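Long-range contacts in Ras-3 from Cryphonectria parasitica (Cryphonectria parasitica, PDB 4KU4), which is a small Ras-family protein of the P-loop NTPase fold, modelled here with guanosine-5'-diphosphate and magnesium ions: residues A18-G23 against E87-V92; L34-F39 against Y51-V56; Q81-N86 against E109-T114. All blocks are in the same frame, centred on the assembly; numbering follows the deposited sequence.

Interaction 1: A18-G23 against E87-V92; sequences AMLGEG and ELFVIV. With GDP (guanosine-5'-diphosphate), chain C.
Met-19 and Val-90 lie side by side and point the same way from neighbouring parallel strands, with Met-19 SD 3.9 Å from Val-90 CB. The methionine chain is bent at chi2 and chi3, and the second bend sets Met-19 CE 3.8 Å from CG2 of Val-92, two residues further along the strand. The opposite face of the sheet carries Ala-18, Leu-20, Phe-89 and Ile-91. There Ala-18 CB rests 3.8 Å from Phe-89 CE1, while the Leu-20 and Phe-89 side chains cross obliquely, Leu-20 CD1 4.0 Å from Phe-89 CD1. These strands, 15-20 and 88-94, are adjacent in the central sheet of the Ras fold, where helix 182-196 covers the Met-19 and Val-90 face and helix 98-118 the other. Four backbone hydrogen bonds hold the pair in parallel register, the straightest from Val-92 N to Leu-20 O (176° at the hydrogen). Gly-21 CA still lies against Val-92 O; at its backbone angles a CB would jam against the preceding carbonyl oxygen and run into Val-92 O. Glu-22 N and Val-92 O are too far apart to bond directly, and a water joins them, accepting from Glu-22 N (3.0 Å) and donating to Val-92 O (2.8 Å), where the chain enters a loop matching the P-loop pattern beside guanosine-5'-diphosphate.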
loop_
_atom_site.group_PDB
_atom_site.type_symbol
_atom_site.label_atom_id
_atom_site.label_comp_id
_atom_site.label_asym_id
_atom_site.label_seq_id
_atom_site.Cartn_x
_atom_site.Cartn_y
_atom_site.Cartn_z
ATOM N N ALA A 18 -4.851 -3.334 -3.271
ATOM C CA ALA A 18 -4.180 -2.800 -4.454
ATOM C C ALA A 18 -2.985 -1.893 -4.096
ATOM O O ALA A 18 -3.071 -1.076 -3.188
ATOM C CB ALA A 18 -5.183 -2.078 -5.384
ATOM N N MET A 19 -1.868 -2.078 -4.798
ATOM C CA MET A 19 -0.747 -1.133 -4.750
ATOM C C MET A 19 -0.989 0.027 -5.699
ATOM O O MET A 19 -1.353 -0.181 -6.844
ATOM C CB MET A 19 0.542 -1.822 -5.172
ATOM C CG MET A 19 0.779 -3.120 -4.457
ATOM S SD MET A 19 1.032 -2.872 -2.695
ATOM C CE MET A 19 2.604 -2.019 -2.700
ATOM N N LEU A 20 -0.802 1.240 -5.205
ATOM C CA LEU A 20 -0.812 2.434 -6.068
ATOM C C LEU A 20 0.423 3.282 -5.787
ATOM O O LEU A 20 1.041 3.155 -4.726
ATOM C CB LEU A 20 -2.076 3.261 -5.835
ATOM C CG LEU A 20 -3.420 2.582 -6.091
ATOM C CD1 LEU A 20 -4.592 3.406 -5.522
ATOM C CD2 LEU A 20 -3.599 2.302 -7.574
ATOM N N GLY A 21 0.770 4.142 -6.742
ATOM C CA GLY A 21 1.952 4.981 -6.656
ATOM C C GLY A 21 2.635 5.157 -8.004
ATOM O O GLY A 21 2.479 4.333 -8.904
ATOM N N GLU A 22 3.402 6.234 -8.150
ATOM C CA GLU A 22 4.130 6.449 -9.397
ATOM C C GLU A 22 5.169 5.366 -9.632
ATOM O O GLU A 22 5.526 4.619 -8.721
ATOM C CB GLU A 22 4.835 7.803 -9.382
ATOM C CG GLU A 22 3.924 8.989 -9.559
ATOM C CD GLU A 22 4.703 10.262 -9.838
ATOM O OE1 GLU A 22 5.814 10.418 -9.277
ATOM O OE2 GLU A 22 4.212 11.095 -10.626
ATOM N N GLY A 23 5.666 5.287 -10.861
ATOM C CA GLY A 23 6.729 4.351 -11.173
ATOM C C GLY A 23 7.986 4.602 -10.370
ATOM O O GLY A 23 8.368 5.748 -10.142
ATOM N N GLU A 87 -10.382 -3.922 -1.956
ATOM C CA GLU A 87 -11.005 -3.432 -0.726
ATOM C C GLU A 87 -10.086 -2.477 0.041
ATOM O O GLU A 87 -10.542 -1.503 0.640
ATOM C CB GLU A 87 -11.408 -4.619 0.181
ATOM C CG GLU A 87 -11.345 -4.324 1.695
ATOM C CD GLU A 87 -11.636 -5.532 2.628
ATOM O OE1 GLU A 87 -10.889 -6.556 2.605
ATOM O OE2 GLU A 87 -12.599 -5.433 3.429
ATOM N N LEU A 88 -8.788 -2.766 0.019
ATOM C CA LEU A 88 -7.825 -2.041 0.824
ATOM C C LEU A 88 -6.714 -1.555 -0.082
ATOM O O LEU A 88 -6.465 -2.146 -1.130
ATOM C CB LEU A 88 -7.243 -2.953 1.899
ATOM C CG LEU A 88 -8.251 -3.767 2.709
ATOM C CD1 LEU A 88 -7.564 -4.873 3.513
ATOM C CD2 LEU A 88 -9.086 -2.862 3.624
ATOM N N PHE A 89 -6.027 -0.498 0.339
ATOM C CA PHE A 89 -5.067 0.181 -0.509
ATOM C C PHE A 89 -3.769 0.580 0.166
ATOM O O PHE A 89 -3.755 1.111 1.276
ATOM C CB PHE A 89 -5.721 1.416 -1.139
ATOM C CG PHE A 89 -6.885 1.083 -2.020
ATOM C CD1 PHE A 89 -6.697 0.834 -3.371
ATOM C CD2 PHE A 89 -8.160 0.975 -1.491
ATOM C CE1 PHE A 89 -7.758 0.507 -4.193
ATOM C CE2 PHE A 89 -9.234 0.650 -2.308
ATOM C CZ PHE A 89 -9.025 0.406 -3.664
ATOM N N VAL A 90 -2.679 0.319 -0.538
ATOM C CA VAL A 90 -1.366 0.742 -0.115
ATOM C C VAL A 90 -0.868 1.721 -1.165
ATOM O O VAL A 90 -0.593 1.332 -2.304
ATOM C CB VAL A 90 -0.424 -0.453 -0.016
ATOM C CG1 VAL A 90 0.973 0.000 0.412
ATOM C CG2 VAL A 90 -0.992 -1.500 0.965
ATOM N N ILE A 91 -0.786 2.998 -0.792
ATOM C CA ILE A 91 -0.342 4.038 -1.705
ATOM C C ILE A 91 1.090 4.414 -1.364
ATOM O O ILE A 91 1.360 4.953 -0.295
ATOM C CB ILE A 91 -1.299 5.229 -1.645
ATOM C CG1 ILE A 91 -2.725 4.716 -1.861
ATOM C CG2 ILE A 91 -0.895 6.310 -2.661
ATOM C CD1 ILE A 91 -3.754 5.839 -1.989
ATOM N N VAL A 92 2.003 4.079 -2.272
ATOM C CA VAL A 92 3.433 4.181 -2.012
ATOM C C VAL A 92 4.067 5.435 -2.626
ATOM O O VAL A 92 3.792 5.807 -3.777
ATOM C CB VAL A 92 4.162 2.935 -2.565
ATOM C CG1 VAL A 92 5.623 2.927 -2.130
ATOM C CG2 VAL A 92 3.462 1.672 -2.100
HETATM P PB GDP C . 7.875 0.332 -8.720
HETATM O O1B GDP C . 7.318 -1.071 -8.791
HETATM O O2B GDP C . 7.001 1.178 -7.799
HETATM O O3B GDP C . 7.941 0.948 -10.103
HETATM O O3A GDP C . 9.361 0.258 -8.080
HETATM P PA GDP C . 10.366 -1.024 -8.051
HETATM O O1A GDP C . 9.949 -2.055 -7.025
HETATM O O2A GDP C . 10.549 -1.651 -9.412
HETATM O "O5'" GDP C . 11.730 -0.356 -7.542
HETATM C "C5'" GDP C . 12.314 0.692 -8.321
HETATM C "C4'" GDP C . 13.760 0.838 -7.877
HETATM O "O4'" GDP C . 13.738 1.199 -6.511
HETATM C "C3'" GDP C . 14.544 -0.456 -7.968
HETATM O "O3'" GDP C . 15.890 -0.171 -8.394
HETATM C "C2'" GDP C . 14.565 -0.957 -6.545
HETATM O "O2'" GDP C . 15.729 -1.735 -6.269
HETATM C "C1'" GDP C . 14.568 0.339 -5.761
HETATM N N9 GDP C . 13.943 0.221 -4.428
HETATM C C8 GDP C . 12.683 -0.171 -4.154
HETATM N N7 GDP C . 12.455 -0.130 -2.821
HETATM C C5 GDP C . 13.582 0.308 -2.233
HETATM C C6 GDP C . 14.032 0.577 -0.859
HETATM O O6 GDP C . 13.264 0.404 0.101
HETATM N N1 GDP C . 15.282 1.027 -0.679
HETATM C C2 GDP C . 16.135 1.222 -1.686
HETATM N N2 GDP C . 17.381 1.666 -1.391
HETATM N N3 GDP C . 15.795 0.990 -2.978
HETATM C C4 GDP C . 14.559 0.538 -3.293
HETATM O O HOH W 1 3.660 7.943 -5.643
#

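Interaction 2: L34-F39 against Y51-V56; sequences LTKHVF and YRRQCV
Arg-53 reaches across to the end of helix 27-35 and donates from NH2 to Leu-34 O, 3.0 Å away; the bond is bent, 135° at the hydrogen, and the oxygen stands out of the guanidinium plane. A bend at chi2 (75°) brings Arg-53 CD to 3.4 Å from the same oxygen. Arg-53 NE also donates to Gln-54 O, which helps hold the guanidinium from the strand side. Lys-36 NZ lies over one face of this group, 3.7 Å from Arg-53 NH1, and Glu-183 of helix 182-196, which forms a salt bridge with Arg-53 NH2, probably eases the repulsion. The contact packs the C-terminal end of the helix after the P-loop against edge strand 50-57 of the Ras sheet, and the helix closes in a Schellman motif with Lys-36 at positive phi. Thr-35 lies between Arg-53 and Tyr-51: its CG2 meets Arg-52 O at 3.2 Å and Tyr-51 CB at 3.8 Å, while OG1 is hydrogen-bonded to Thr-31 O within the helix. Beyond it, His-37 brings CD2 to the edge of the Tyr-51 ring, 3.8 Å from CE1, with the two ring planes 73° apart.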
loop_
_atom_site.group_PDB
_atom_site.type_symbol
_atom_site.label_atom_id
_atom_site.label_comp_id
_atom_site.label_asym_id
_atom_site.label_seq_id
_atom_site.Cartn_x
_atom_site.Cartn_y
_atom_site.Cartn_z
ATOM N N LEU A 34 7.168 -8.651 0.929
ATOM C CA LEU A 34 6.098 -9.092 1.792
ATOM C C LEU A 34 5.757 -10.564 1.594
ATOM O O LEU A 34 5.578 -11.288 2.562
ATOM C CB LEU A 34 4.848 -8.258 1.564
ATOM C CG LEU A 34 3.618 -8.743 2.322
ATOM C CD1 LEU A 34 3.721 -8.343 3.797
ATOM C CD2 LEU A 34 2.376 -8.169 1.678
ATOM N N THR A 35 5.659 -10.989 0.333
ATOM C CA THR A 35 5.192 -12.332 0.014
ATOM C C THR A 35 6.286 -13.394 0.016
ATOM O O THR A 35 5.999 -14.563 -0.207
ATOM C CB THR A 35 4.440 -12.364 -1.324
ATOM O OG1 THR A 35 5.331 -11.978 -2.374
ATOM C CG2 THR A 35 3.248 -11.428 -1.284
ATOM N N LYS A 36 7.524 -12.993 0.286
ATOM C CA LYS A 36 8.627 -13.945 0.413
ATOM C C LYS A 36 8.844 -14.694 -0.898
ATOM O O LYS A 36 9.127 -15.894 -0.911
ATOM C CB LYS A 36 8.373 -14.914 1.576
ATOM C CG LYS A 36 8.009 -14.236 2.904
ATOM C CD LYS A 36 9.252 -13.945 3.742
ATOM C CE LYS A 36 8.912 -13.075 4.949
ATOM N NZ LYS A 36 7.791 -13.667 5.745
ATOM N N HIS A 37 8.714 -13.968 -2.004
ATOM C CA HIS A 37 8.885 -14.520 -3.348
ATOM C C HIS A 37 10.324 -15.028 -3.501
ATOM O O HIS A 37 11.232 -14.505 -2.853
ATOM C CB HIS A 37 8.584 -13.416 -4.372
ATOM C CG HIS A 37 8.354 -13.911 -5.769
ATOM N ND1 HIS A 37 9.382 -14.272 -6.610
ATOM C CD2 HIS A 37 7.213 -14.085 -6.471
ATOM C CE1 HIS A 37 8.883 -14.659 -7.768
ATOM N NE2 HIS A 37 7.569 -14.541 -7.718
ATOM N N VAL A 38 10.540 -16.025 -4.361
ATOM C CA VAL A 38 11.846 -16.712 -4.447
ATOM C C VAL A 38 13.028 -15.845 -4.855
ATOM O O VAL A 38 14.144 -16.025 -4.362
ATOM C CB VAL A 38 11.831 -17.945 -5.385
ATOM C CG1 VAL A 38 11.329 -19.163 -4.647
ATOM C CG2 VAL A 38 11.022 -17.671 -6.654
ATOM N N PHE A 39 12.803 -14.917 -5.768
ATOM C CA PHE A 39 13.871 -13.991 -6.113
ATOM C C PHE A 39 13.505 -12.648 -5.511
ATOM O O PHE A 39 13.301 -11.656 -6.209
ATOM C CB PHE A 39 14.051 -13.924 -7.626
ATOM C CG PHE A 39 14.403 -15.248 -8.250
ATOM C CD1 PHE A 39 15.590 -15.883 -7.924
ATOM C CD2 PHE A 39 13.560 -15.841 -9.179
ATOM C CE1 PHE A 39 15.931 -17.100 -8.495
ATOM C CE2 PHE A 39 13.895 -17.056 -9.764
ATOM C CZ PHE A 39 15.085 -17.682 -9.422
ATOM N N TYR A 51 0.024 -11.017 -6.295
ATOM C CA TYR A 51 0.847 -11.787 -5.357
ATOM C C TYR A 51 0.029 -12.207 -4.151
ATOM O O TYR A 51 -0.972 -11.577 -3.827
ATOM C CB TYR A 51 2.050 -10.954 -4.892
ATOM C CG TYR A 51 3.033 -10.601 -5.975
ATOM C CD1 TYR A 51 4.117 -11.425 -6.246
ATOM C CD2 TYR A 51 2.882 -9.434 -6.725
ATOM C CE1 TYR A 51 5.024 -11.114 -7.238
ATOM C CE2 TYR A 51 3.785 -9.112 -7.724
ATOM C CZ TYR A 51 4.852 -9.951 -7.975
ATOM O OH TYR A 51 5.757 -9.636 -8.951
ATOM N N ARG A 52 0.452 -13.272 -3.470
ATOM C CA ARG A 52 -0.288 -13.763 -2.317
ATOM C C ARG A 52 0.603 -13.905 -1.092
ATOM O O ARG A 52 1.768 -14.310 -1.187
ATOM C CB ARG A 52 -0.926 -15.123 -2.623
ATOM C CG ARG A 52 -2.020 -15.098 -3.682
ATOM C CD ARG A 52 -2.357 -16.506 -4.162
ATOM N NE ARG A 52 -1.174 -17.199 -4.663
ATOM C CZ ARG A 52 -0.651 -17.068 -5.876
ATOM N NH1 ARG A 52 -1.190 -16.245 -6.784
ATOM N NH2 ARG A 52 0.434 -17.763 -6.182
ATOM N N ARG A 53 0.036 -13.589 0.061
ATOM C CA ARG A 53 0.688 -13.854 1.341
ATOM C C ARG A 53 -0.301 -14.533 2.288
ATOM O O ARG A 53 -1.316 -13.951 2.674
ATOM C CB ARG A 53 1.212 -12.552 1.962
ATOM C CG ARG A 53 1.708 -12.699 3.423
ATOM C CD ARG A 53 3.062 -13.393 3.520
ATOM N NE ARG A 53 3.401 -13.717 4.909
ATOM C CZ ARG A 53 4.104 -12.931 5.722
ATOM N NH1 ARG A 53 4.339 -13.312 6.968
ATOM N NH2 ARG A 53 4.567 -11.765 5.303
ATOM N N GLN A 54 -0.019 -15.786 2.637
ATOM C CA GLN A 54 -0.730 -16.430 3.722
ATOM C C GLN A 54 0.005 -16.025 4.982
ATOM O O GLN A 54 1.244 -16.054 5.019
ATOM C CB GLN A 54 -0.705 -17.954 3.565
ATOM C CG GLN A 54 -1.482 -18.441 2.364
ATOM C CD GLN A 54 -1.661 -19.954 2.351
ATOM O OE1 GLN A 54 -0.790 -20.696 1.892
ATOM N NE2 GLN A 54 -2.802 -20.411 2.846
ATOM N N CYS A 55 -0.750 -15.612 5.992
ATOM C CA CYS A 55 -0.155 -15.146 7.240
ATOM C C CYS A 55 -1.172 -15.258 8.357
ATOM O O CYS A 55 -2.326 -15.631 8.134
ATOM C CB CYS A 55 0.302 -13.679 7.097
ATOM S SG CYS A 55 -0.976 -12.549 6.435
ATOM N N VAL A 56 -0.719 -14.953 9.567
ATOM C CA VAL A 56 -1.602 -14.786 10.705
ATOM C C VAL A 56 -1.434 -13.349 11.185
ATOM O O VAL A 56 -0.341 -12.950 11.585
ATOM C CB VAL A 56 -1.236 -15.742 11.859
ATOM C CG1 VAL A 56 -2.242 -15.604 12.989
ATOM C CG2 VAL A 56 -1.198 -17.177 11.365
#

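Interaction 3: Q81-N86 against E109-T114; sequences QWIRQN and EEVIQT
Helices 77-84 and 98-118, which flank strand 88-94 in chain order, pack against each other on one side of the central sheet of this Ras-family fold, and the contact joins the last turn of the first to the middle of the second. The contact is almost wholly apolar. Ile-83 supplies most of the surface from its helix and sends its two branches to different partners. With CG1 anti to the carbonyl carbon (chi1 -63°) and CD1 extended beyond it (chi2 169°), the longer branch reaches Val-111, and Ile-83 CD1 lies 3.8 Å from Val-111 CG2. The shorter branch turns to Thr-114, Ile-83 CG2 lying 3.7 Å from Thr-114 CG2. Both neighbours cross the isoleucine obliquely, and they stand nearly one helical turn apart, which lets a single branched side chain meet both. At the margin Arg-84 adds its aliphatic part, CG coming to 4.3 Å from Thr-114 CG2.

The threonine turns its methyl to Ile-83, while its hydroxyl is hydrogen-bonded within its own helix. OG1 donates to Glu-110 O at 2.8 Å, and the same oxygen accepts the helical bond from Thr-114 N at 3.0 Å, the two donors arriving from opposite faces of the carbonyl plane. Just after the facing helix, Asn-86 ND2 makes a nearly straight bond to Trp-82 O (2.8 Å, 174° at the hydrogen), tying the residues after the helix back to its last turn.

Polar links lie beside the apolar patch: Glu-110 forms a salt bridge with Arg-79, and Lys-115 of helix 98-118 donates to Ile-83 O in helix 77-84 and to Asn-86 O just beyond it. On the sheet side, Ile-83 and Val-111 both touch Phe-89 of strand 88-94, and Val-111 also meets Leu-20 of strand 15-20.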
loop_
_atom_site.group_PDB
_atom_site.type_symbol
_atom_site.label_atom_id
_atom_site.label_comp_id
_atom_site.label_asym_id
_atom_site.label_seq_id
_atom_site.Cartn_x
_atom_site.Cartn_y
_atom_site.Cartn_z
ATOM N N GLN A 81 -10.286 0.833 -12.505
ATOM C CA GLN A 81 -10.666 -0.576 -12.407
ATOM C C GLN A 81 -9.943 -1.211 -11.221
ATOM O O GLN A 81 -10.544 -1.942 -10.437
ATOM C CB GLN A 81 -10.342 -1.336 -13.695
ATOM C CG GLN A 81 -11.162 -2.606 -13.884
ATOM C CD GLN A 81 -11.433 -2.898 -15.356
ATOM O OE1 GLN A 81 -10.503 -3.071 -16.143
ATOM N NE2 GLN A 81 -12.708 -2.945 -15.734
ATOM N N TRP A 82 -8.659 -0.907 -11.091
ATOM C CA TRP A 82 -7.871 -1.412 -9.973
ATOM C C TRP A 82 -8.566 -1.079 -8.647
ATOM O O TRP A 82 -8.589 -1.889 -7.712
ATOM C CB TRP A 82 -6.465 -0.809 -9.991
ATOM C CG TRP A 82 -5.618 -1.117 -11.213
ATOM C CD1 TRP A 82 -5.738 -2.179 -12.057
ATOM C CD2 TRP A 82 -4.500 -0.350 -11.688
ATOM N NE1 TRP A 82 -4.766 -2.117 -13.036
ATOM C CE2 TRP A 82 -3.994 -1.004 -12.826
ATOM C CE3 TRP A 82 -3.879 0.826 -11.255
ATOM C CZ2 TRP A 82 -2.897 -0.519 -13.543
ATOM C CZ3 TRP A 82 -2.791 1.305 -11.965
ATOM C CH2 TRP A 82 -2.310 0.635 -13.095
ATOM N N ILE A 83 -9.145 0.112 -8.566
ATOM C CA ILE A 83 -9.780 0.565 -7.331
ATOM C C ILE A 83 -11.120 -0.122 -7.052
ATOM O O ILE A 83 -11.421 -0.478 -5.912
ATOM C CB ILE A 83 -9.945 2.114 -7.322
ATOM C CG1 ILE A 83 -8.563 2.776 -7.361
ATOM C CG2 ILE A 83 -10.721 2.578 -6.105
ATOM C CD1 ILE A 83 -8.587 4.278 -7.625
ATOM N N ARG A 84 -11.927 -0.309 -8.094
ATOM C CA ARG A 84 -13.213 -0.972 -7.937
ATOM C C ARG A 84 -13.042 -2.407 -7.456
ATOM O O ARG A 84 -13.853 -2.905 -6.676
ATOM C CB ARG A 84 -13.993 -0.963 -9.261
ATOM C CG ARG A 84 -14.295 0.427 -9.790
ATOM C CD ARG A 84 -14.957 0.377 -11.169
ATOM N NE ARG A 84 -16.380 0.701 -11.115
ATOM C CZ ARG A 84 -17.338 -0.060 -11.632
ATOM N NH1 ARG A 84 -17.025 -1.192 -12.245
ATOM N NH2 ARG A 84 -18.606 0.313 -11.541
ATOM N N GLN A 85 -11.972 -3.059 -7.901
ATOM C CA GLN A 85 -11.804 -4.493 -7.655
ATOM C C GLN A 85 -10.980 -4.828 -6.413
ATOM O O GLN A 85 -10.633 -5.986 -6.197
ATOM C CB GLN A 85 -11.213 -5.177 -8.885
ATOM C CG GLN A 85 -12.153 -5.146 -10.081
ATOM C CD GLN A 85 -11.469 -5.489 -11.395
ATOM O OE1 GLN A 85 -12.096 -5.445 -12.455
ATOM N NE2 GLN A 85 -10.183 -5.829 -11.333
ATOM N N ASN A 86 -10.674 -3.821 -5.604
ATOM C CA ASN A 86 -9.950 -4.058 -4.353
ATOM C C ASN A 86 -10.611 -3.375 -3.149
ATOM O O ASN A 86 -11.314 -2.373 -3.297
ATOM C CB ASN A 86 -8.481 -3.646 -4.485
ATOM C CG ASN A 86 -7.688 -4.600 -5.344
ATOM O OD1 ASN A 86 -7.188 -5.628 -4.864
ATOM N ND2 ASN A 86 -7.551 -4.267 -6.613
ATOM N N GLU A 109 -6.996 10.869 -3.214
ATOM C CA GLU A 109 -8.271 11.488 -3.588
ATOM C C GLU A 109 -8.992 10.683 -4.664
ATOM O O GLU A 109 -10.207 10.545 -4.593
ATOM C CB GLU A 109 -8.100 12.948 -4.035
ATOM C CG GLU A 109 -9.170 13.892 -3.501
ATOM C CD GLU A 109 -10.309 14.069 -4.477
ATOM O OE1 GLU A 109 -11.238 14.845 -4.170
ATOM O OE2 GLU A 109 -10.270 13.439 -5.556
ATOM N N GLU A 110 -8.254 10.153 -5.646
ATOM C CA GLU A 110 -8.848 9.255 -6.632
ATOM C C GLU A 110 -9.516 8.071 -5.948
ATOM O O GLU A 110 -10.632 7.685 -6.296
ATOM C CB GLU A 110 -7.806 8.730 -7.635
ATOM C CG GLU A 110 -7.373 9.694 -8.731
ATOM C CD GLU A 110 -6.525 8.997 -9.787
ATOM O OE1 GLU A 110 -6.550 7.750 -9.830
ATOM O OE2 GLU A 110 -5.839 9.685 -10.572
ATOM N N VAL A 111 -8.832 7.472 -4.980
ATOM C CA VAL A 111 -9.406 6.313 -4.294
ATOM C C VAL A 111 -10.725 6.651 -3.595
ATOM O O VAL A 111 -11.743 5.983 -3.805
ATOM C CB VAL A 111 -8.403 5.669 -3.307
ATOM C CG1 VAL A 111 -9.112 4.681 -2.383
ATOM C CG2 VAL A 111 -7.291 4.980 -4.086
ATOM N N ILE A 112 -10.704 7.694 -2.769
ATOM C CA ILE A 112 -11.905 8.124 -2.059
ATOM C C ILE A 112 -13.072 8.455 -3.000
ATOM O O ILE A 112 -14.190 7.987 -2.789
ATOM C CB ILE A 112 -11.613 9.324 -1.148
ATOM C CG1 ILE A 112 -10.826 8.859 0.075
ATOM C CG2 ILE A 112 -12.908 9.993 -0.714
ATOM C CD1 ILE A 112 -11.596 7.925 0.954
ATOM N N GLN A 113 -12.803 9.248 -4.034
ATOM C CA GLN A 113 -13.843 9.654 -4.977
ATOM C C GLN A 113 -14.436 8.459 -5.714
ATOM O O GLN A 113 -15.650 8.374 -5.903
ATOM C CB GLN A 113 -13.302 10.678 -5.982
ATOM C CG GLN A 113 -12.849 11.994 -5.358
ATOM C CD GLN A 113 -13.965 12.719 -4.626
ATOM O OE1 GLN A 113 -15.141 12.370 -4.760
ATOM N NE2 GLN A 113 -13.601 13.736 -3.843
ATOM N N THR A 114 -13.575 7.542 -6.140
ATOM C CA THR A 114 -14.025 6.336 -6.821
ATOM C C THR A 114 -14.863 5.461 -5.889
ATOM O O THR A 114 -15.944 5.015 -6.262
ATOM C CB THR A 114 -12.843 5.532 -7.401
ATOM O OG1 THR A 114 -12.103 6.359 -8.310
ATOM C CG2 THR A 114 -13.347 4.298 -8.139
#

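Interactions 1 and 3 form one continuous piece of packing, their centres 10 Å apart: Leu-20 CD1 comes to 3.4 Å from Val-111 CG2, and Phe-89 CD2 to 3.9 Å from Val-111 CG1. The first is central and gains its order from backbone hydrogen bonds between strands; the third, a layer further out, relies on branched aliphatic side chains between helices. Interaction 2 lies apart, its centre about 17 Å from that of interaction 1 and 24 Å from that of interaction 3. It is partly buried at the sheet edge, and charged and aromatic groups and a threonine methyl carry it. Strand 15-20 and helix 27-35 are consecutive elements, and 34-39/51-56 is nested within the chain span closed by 18-23/87-92.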